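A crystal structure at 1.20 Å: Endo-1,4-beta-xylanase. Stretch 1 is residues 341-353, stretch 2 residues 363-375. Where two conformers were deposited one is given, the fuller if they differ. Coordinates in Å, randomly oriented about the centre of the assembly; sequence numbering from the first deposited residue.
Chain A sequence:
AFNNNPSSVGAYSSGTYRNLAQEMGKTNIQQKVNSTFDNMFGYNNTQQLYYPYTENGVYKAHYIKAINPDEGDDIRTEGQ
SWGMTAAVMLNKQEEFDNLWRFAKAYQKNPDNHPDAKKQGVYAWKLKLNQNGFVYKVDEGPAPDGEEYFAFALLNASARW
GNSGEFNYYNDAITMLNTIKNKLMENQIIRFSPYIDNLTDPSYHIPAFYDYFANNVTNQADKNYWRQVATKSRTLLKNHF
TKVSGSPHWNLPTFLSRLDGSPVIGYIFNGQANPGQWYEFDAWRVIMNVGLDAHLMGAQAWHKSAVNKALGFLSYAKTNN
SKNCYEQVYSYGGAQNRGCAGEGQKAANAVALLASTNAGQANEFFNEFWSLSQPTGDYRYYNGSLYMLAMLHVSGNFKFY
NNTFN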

# COMPACT_ATOMS: atom_id res chain seq x y z
N GLY A 341 -11.94 3.52 -10.74
CA GLY A 341 -11.34 2.41 -11.49
C GLY A 341 -11.10 1.19 -10.63
O GLY A 341 -11.57 1.07 -9.51
N GLU A 342 -10.37 0.26 -11.21
CA GLU A 342 -10.23 -1.02 -10.59
C GLU A 342 -9.49 -0.95 -9.27
O GLU A 342 -9.79 -1.70 -8.34
CB GLU A 342 -9.55 -2.03 -11.50
CG GLU A 342 -10.21 -2.25 -12.86
CD GLU A 342 -9.70 -1.38 -13.95
OE1 GLU A 342 -9.06 -0.35 -13.68
OE2 GLU A 342 -9.91 -1.77 -15.13
N GLY A 343 -8.48 -0.07 -9.19
CA GLY A 343 -7.68 -0.01 -7.97
C GLY A 343 -8.46 0.52 -6.79
O GLY A 343 -8.28 0.08 -5.66
N GLN A 344 -9.33 1.50 -7.05
CA GLN A 344 -10.16 2.06 -6.01
C GLN A 344 -11.16 1.03 -5.54
O GLN A 344 -11.41 0.85 -4.33
CB GLN A 344 -10.80 3.35 -6.51
CG GLN A 344 -11.48 4.17 -5.45
CD GLN A 344 -12.16 5.38 -5.98
OE1 GLN A 344 -12.15 5.61 -7.20
NE2 GLN A 344 -12.78 6.16 -5.08
N LYS A 345 -11.79 0.33 -6.50
CA LYS A 345 -12.70 -0.73 -6.15
C LYS A 345 -12.00 -1.86 -5.37
O LYS A 345 -12.58 -2.43 -4.45
CB LYS A 345 -13.36 -1.28 -7.41
CG LYS A 345 -14.29 -0.32 -8.06
CD LYS A 345 -14.90 -0.83 -9.35
CE LYS A 345 -16.01 0.08 -9.88
NZ LYS A 345 -16.46 -0.34 -11.25
N ALA A 346 -10.76 -2.13 -5.72
CA ALA A 346 -9.95 -3.13 -5.03
C ALA A 346 -9.67 -2.71 -3.57
O ALA A 346 -9.84 -3.50 -2.64
CB ALA A 346 -8.63 -3.33 -5.80
N ALA A 347 -9.26 -1.47 -3.37
CA ALA A 347 -9.01 -0.94 -2.05
C ALA A 347 -10.26 -1.07 -1.20
O ALA A 347 -10.21 -1.46 -0.04
CB ALA A 347 -8.55 0.49 -2.13
N ASN A 348 -11.41 -0.73 -1.77
CA ASN A 348 -12.66 -0.73 -1.05
C ASN A 348 -13.11 -2.15 -0.70
O ASN A 348 -13.76 -2.38 0.31
CB ASN A 348 -13.73 0.04 -1.81
CG ASN A 348 -13.42 1.51 -1.88
OD1 ASN A 348 -12.68 2.02 -1.00
ND2 ASN A 348 -14.01 2.23 -2.85
N ALA A 349 -12.77 -3.14 -1.56
CA ALA A 349 -13.07 -4.53 -1.24
C ALA A 349 -12.27 -5.01 -0.01
O ALA A 349 -12.79 -5.74 0.83
CB ALA A 349 -12.83 -5.40 -2.42
N VAL A 350 -10.99 -4.61 0.09
CA VAL A 350 -10.20 -4.99 1.23
C VAL A 350 -10.74 -4.39 2.51
O VAL A 350 -10.70 -5.00 3.59
CB VAL A 350 -8.71 -4.65 1.04
CG1 VAL A 350 -7.90 -5.00 2.23
CG2 VAL A 350 -8.19 -5.31 -0.22
N ALA A 351 -11.25 -3.16 2.41
CA ALA A 351 -11.83 -2.49 3.54
C ALA A 351 -12.95 -3.28 4.21
O ALA A 351 -13.22 -3.11 5.39
CB ALA A 351 -12.40 -1.13 3.13
N LEU A 352 -13.60 -4.15 3.43
CA LEU A 352 -14.68 -4.99 3.95
C LEU A 352 -14.29 -5.88 5.08
O LEU A 352 -15.16 -6.35 5.83
CB LEU A 352 -15.33 -5.79 2.83
CG LEU A 352 -15.96 -4.95 1.73
CD1 LEU A 352 -16.40 -5.91 0.62
CD2 LEU A 352 -17.13 -4.11 2.28
N LEU A 353 -13.00 -6.16 5.26
CA LEU A 353 -12.53 -6.92 6.41
C LEU A 353 -12.78 -6.22 7.74
O LEU A 353 -12.66 -6.84 8.79
CB LEU A 353 -11.07 -7.29 6.21
CG LEU A 353 -10.78 -8.23 5.06
CD1 LEU A 353 -9.33 -8.20 4.63
CD2 LEU A 353 -11.17 -9.68 5.45
N GLU A 363 -22.29 -5.53 -2.29
CA GLU A 363 -22.13 -4.63 -3.40
C GLU A 363 -20.66 -4.32 -3.69
O GLU A 363 -20.24 -4.46 -4.84
CB GLU A 363 -22.79 -3.31 -3.09
N PHE A 364 -19.89 -3.90 -2.70
CA PHE A 364 -18.49 -3.52 -2.93
C PHE A 364 -17.69 -4.77 -3.33
O PHE A 364 -16.84 -4.69 -4.21
CB PHE A 364 -17.87 -2.81 -1.77
CG PHE A 364 -18.29 -1.35 -1.63
CD1 PHE A 364 -17.57 -0.38 -2.30
CD2 PHE A 364 -19.39 -0.99 -0.90
CE1 PHE A 364 -17.97 0.95 -2.23
CE2 PHE A 364 -19.80 0.35 -0.83
CZ PHE A 364 -19.07 1.29 -1.54
N PHE A 365 -17.97 -5.92 -2.73
CA PHE A 365 -17.19 -7.06 -3.09
C PHE A 365 -17.46 -7.50 -4.54
O PHE A 365 -16.55 -7.80 -5.31
CB PHE A 365 -17.40 -8.25 -2.16
CG PHE A 365 -16.43 -9.34 -2.46
CD1 PHE A 365 -15.14 -9.28 -1.95
CD2 PHE A 365 -16.73 -10.38 -3.33
CE1 PHE A 365 -14.21 -10.22 -2.31
CE2 PHE A 365 -15.76 -11.33 -3.66
CZ PHE A 365 -14.52 -11.22 -3.14
N ASN A 366 -18.75 -7.55 -4.89
CA ASN A 366 -19.09 -7.97 -6.25
C ASN A 366 -18.63 -7.01 -7.31
O ASN A 366 -18.23 -7.42 -8.41
CB ASN A 366 -20.58 -8.35 -6.33
CG ASN A 366 -20.78 -9.72 -5.65
OD1 ASN A 366 -20.19 -10.65 -6.08
ND2 ASN A 366 -21.45 -9.78 -4.55
N GLU A 367 -18.60 -5.72 -7.02
CA GLU A 367 -18.07 -4.74 -7.96
C GLU A 367 -16.59 -4.99 -8.22
O GLU A 367 -16.11 -4.68 -9.31
CB GLU A 367 -18.29 -3.32 -7.50
CG GLU A 367 -19.76 -2.97 -7.61
CD GLU A 367 -20.08 -1.57 -7.24
OE1 GLU A 367 -19.10 -0.77 -7.21
OE2 GLU A 367 -21.34 -1.27 -7.04
N PHE A 368 -15.87 -5.47 -7.23
CA PHE A 368 -14.45 -5.84 -7.42
C PHE A 368 -14.29 -7.18 -8.13
O PHE A 368 -13.52 -7.30 -9.06
CB PHE A 368 -13.75 -5.88 -6.06
CG PHE A 368 -12.40 -6.53 -6.07
CD1 PHE A 368 -11.30 -5.95 -6.68
CD2 PHE A 368 -12.22 -7.76 -5.51
CE1 PHE A 368 -10.08 -6.52 -6.74
CE2 PHE A 368 -10.98 -8.37 -5.57
CZ PHE A 368 -9.91 -7.76 -6.17
N TRP A 369 -15.02 -8.18 -7.69
CA TRP A 369 -14.84 -9.53 -8.18
C TRP A 369 -15.29 -9.69 -9.63
O TRP A 369 -14.78 -10.57 -10.34
CB TRP A 369 -15.59 -10.52 -7.28
CG TRP A 369 -15.15 -11.96 -7.42
CD1 TRP A 369 -15.80 -12.95 -8.05
CD2 TRP A 369 -13.94 -12.52 -6.94
NE1 TRP A 369 -15.08 -14.11 -7.97
CE2 TRP A 369 -13.92 -13.86 -7.30
CE3 TRP A 369 -12.84 -11.99 -6.24
CZ2 TRP A 369 -12.94 -14.71 -6.93
CZ3 TRP A 369 -11.85 -12.82 -5.88
CH2 TRP A 369 -11.86 -14.18 -6.26
N SER A 370 -16.18 -8.83 -10.09
CA SER A 370 -16.63 -8.90 -11.46
C SER A 370 -15.71 -8.23 -12.43
O SER A 370 -15.86 -8.38 -13.64
CB SER A 370 -18.02 -8.27 -11.57
OG SER A 370 -17.93 -6.87 -11.39
N LEU A 371 -14.69 -7.51 -11.95
CA LEU A 371 -13.79 -6.82 -12.85
C LEU A 371 -12.88 -7.76 -13.60
O LEU A 371 -12.48 -8.78 -13.07
CB LEU A 371 -12.84 -5.93 -12.03
CG LEU A 371 -13.52 -4.77 -11.28
CD1 LEU A 371 -12.49 -4.16 -10.35
CD2 LEU A 371 -14.08 -3.73 -12.25
N SER A 372 -12.52 -7.35 -14.81
CA SER A 372 -11.34 -7.99 -15.40
C SER A 372 -10.08 -7.30 -14.86
O SER A 372 -10.06 -6.12 -14.48
CB SER A 372 -11.40 -7.70 -16.92
OG SER A 372 -12.51 -8.29 -17.59
N GLN A 373 -8.97 -8.03 -14.92
CA GLN A 373 -7.71 -7.50 -14.43
C GLN A 373 -7.34 -6.27 -15.24
O GLN A 373 -7.50 -6.28 -16.46
CB GLN A 373 -6.64 -8.59 -14.55
CG GLN A 373 -5.30 -8.15 -14.01
CD GLN A 373 -4.31 -9.26 -13.90
OE1 GLN A 373 -4.58 -10.39 -14.38
NE2 GLN A 373 -3.18 -9.02 -13.24
N PRO A 374 -6.81 -5.23 -14.61
CA PRO A 374 -6.48 -4.02 -15.36
C PRO A 374 -5.54 -4.20 -16.53
O PRO A 374 -4.54 -4.94 -16.47
CB PRO A 374 -5.86 -3.11 -14.30
CG PRO A 374 -6.58 -3.50 -13.08
CD PRO A 374 -6.68 -5.03 -13.16
N THR A 375 -5.86 -3.49 -17.62
CA THR A 375 -5.06 -3.39 -18.82
C THR A 375 -5.00 -1.92 -19.24
O THR A 375 -5.63 -1.06 -18.63
CB THR A 375 -5.65 -4.23 -19.98
OG1 THR A 375 -6.97 -3.74 -20.26
CG2 THR A 375 -5.75 -5.69 -19.57
O HOH W 1 -8.32 -1.73 -17.24
O HOH W 2 -11.17 -3.92 -15.74
O HOH W 3 -15.38 -2.35 -4.47
O HOH W 4 -17.42 -2.95 -11.07

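The helix of stretch 1 and the helix at the start of stretch 2 run roughly antiparallel, their N-to-C directions 138° apart and their axes 8.5 Å apart at closest approach. Small residues sit where the backbones come close. Ala349 points toward the partner helix, and its CA lies 5.2 Å from the CA of Phe365; a lone methyl fills the space, with Ala349 CB 3.8 Å from Phe368 CB. One turn earlier, Ala346 leaves a shallow hollow that the Phe368 ring enters: Phe368 CD1 is 3.5 Å from Ala346 CA, and Phe368 CE1 is 3.6 Å from Ala346 CB. The large aromatic bump thus reaches the backbone itself.

Around this centre, longer side chains complete the packing. Leu352, in the 3-10 segment, pushes its CD1 methyl to 3.7 Å from Phe365 N and 3.8 Å from Phe365 CB, and the same methyl meets the Phe365 ring at its edge. Leucine suits this niche because its apolar side chain is long enough to reach across; the same CD1 lies 4.2 Å from Phe364 CB. The Phe364 ring in turn lies beside Asn348, CD1 to CB at 3.9 Å, so the amide residue presents aliphatic carbon to it.

At the other end, Glu342 CB packs 3.7 Å from Pro374 CG and 3.8 Å from Leu371 CD1, while its carboxylate OE2 accepts a 2.6 Å hydrogen bond from water 2, which also donates to Ser372 O at 2.8 Å. Lys345 likewise combines apolar and polar roles: its CD lies 4.2 Å from Leu371 CD2, and its NZ donates to water 4 (2.8 Å), which donates to Glu367 O (2.8 Å).

No direct hydrogen bond crosses the contact. Water 3 instead joins the two backbones, donating to Lys345 O and Phe364 O, each at 2.8 Å, so shape and bridging water together knit the surfaces.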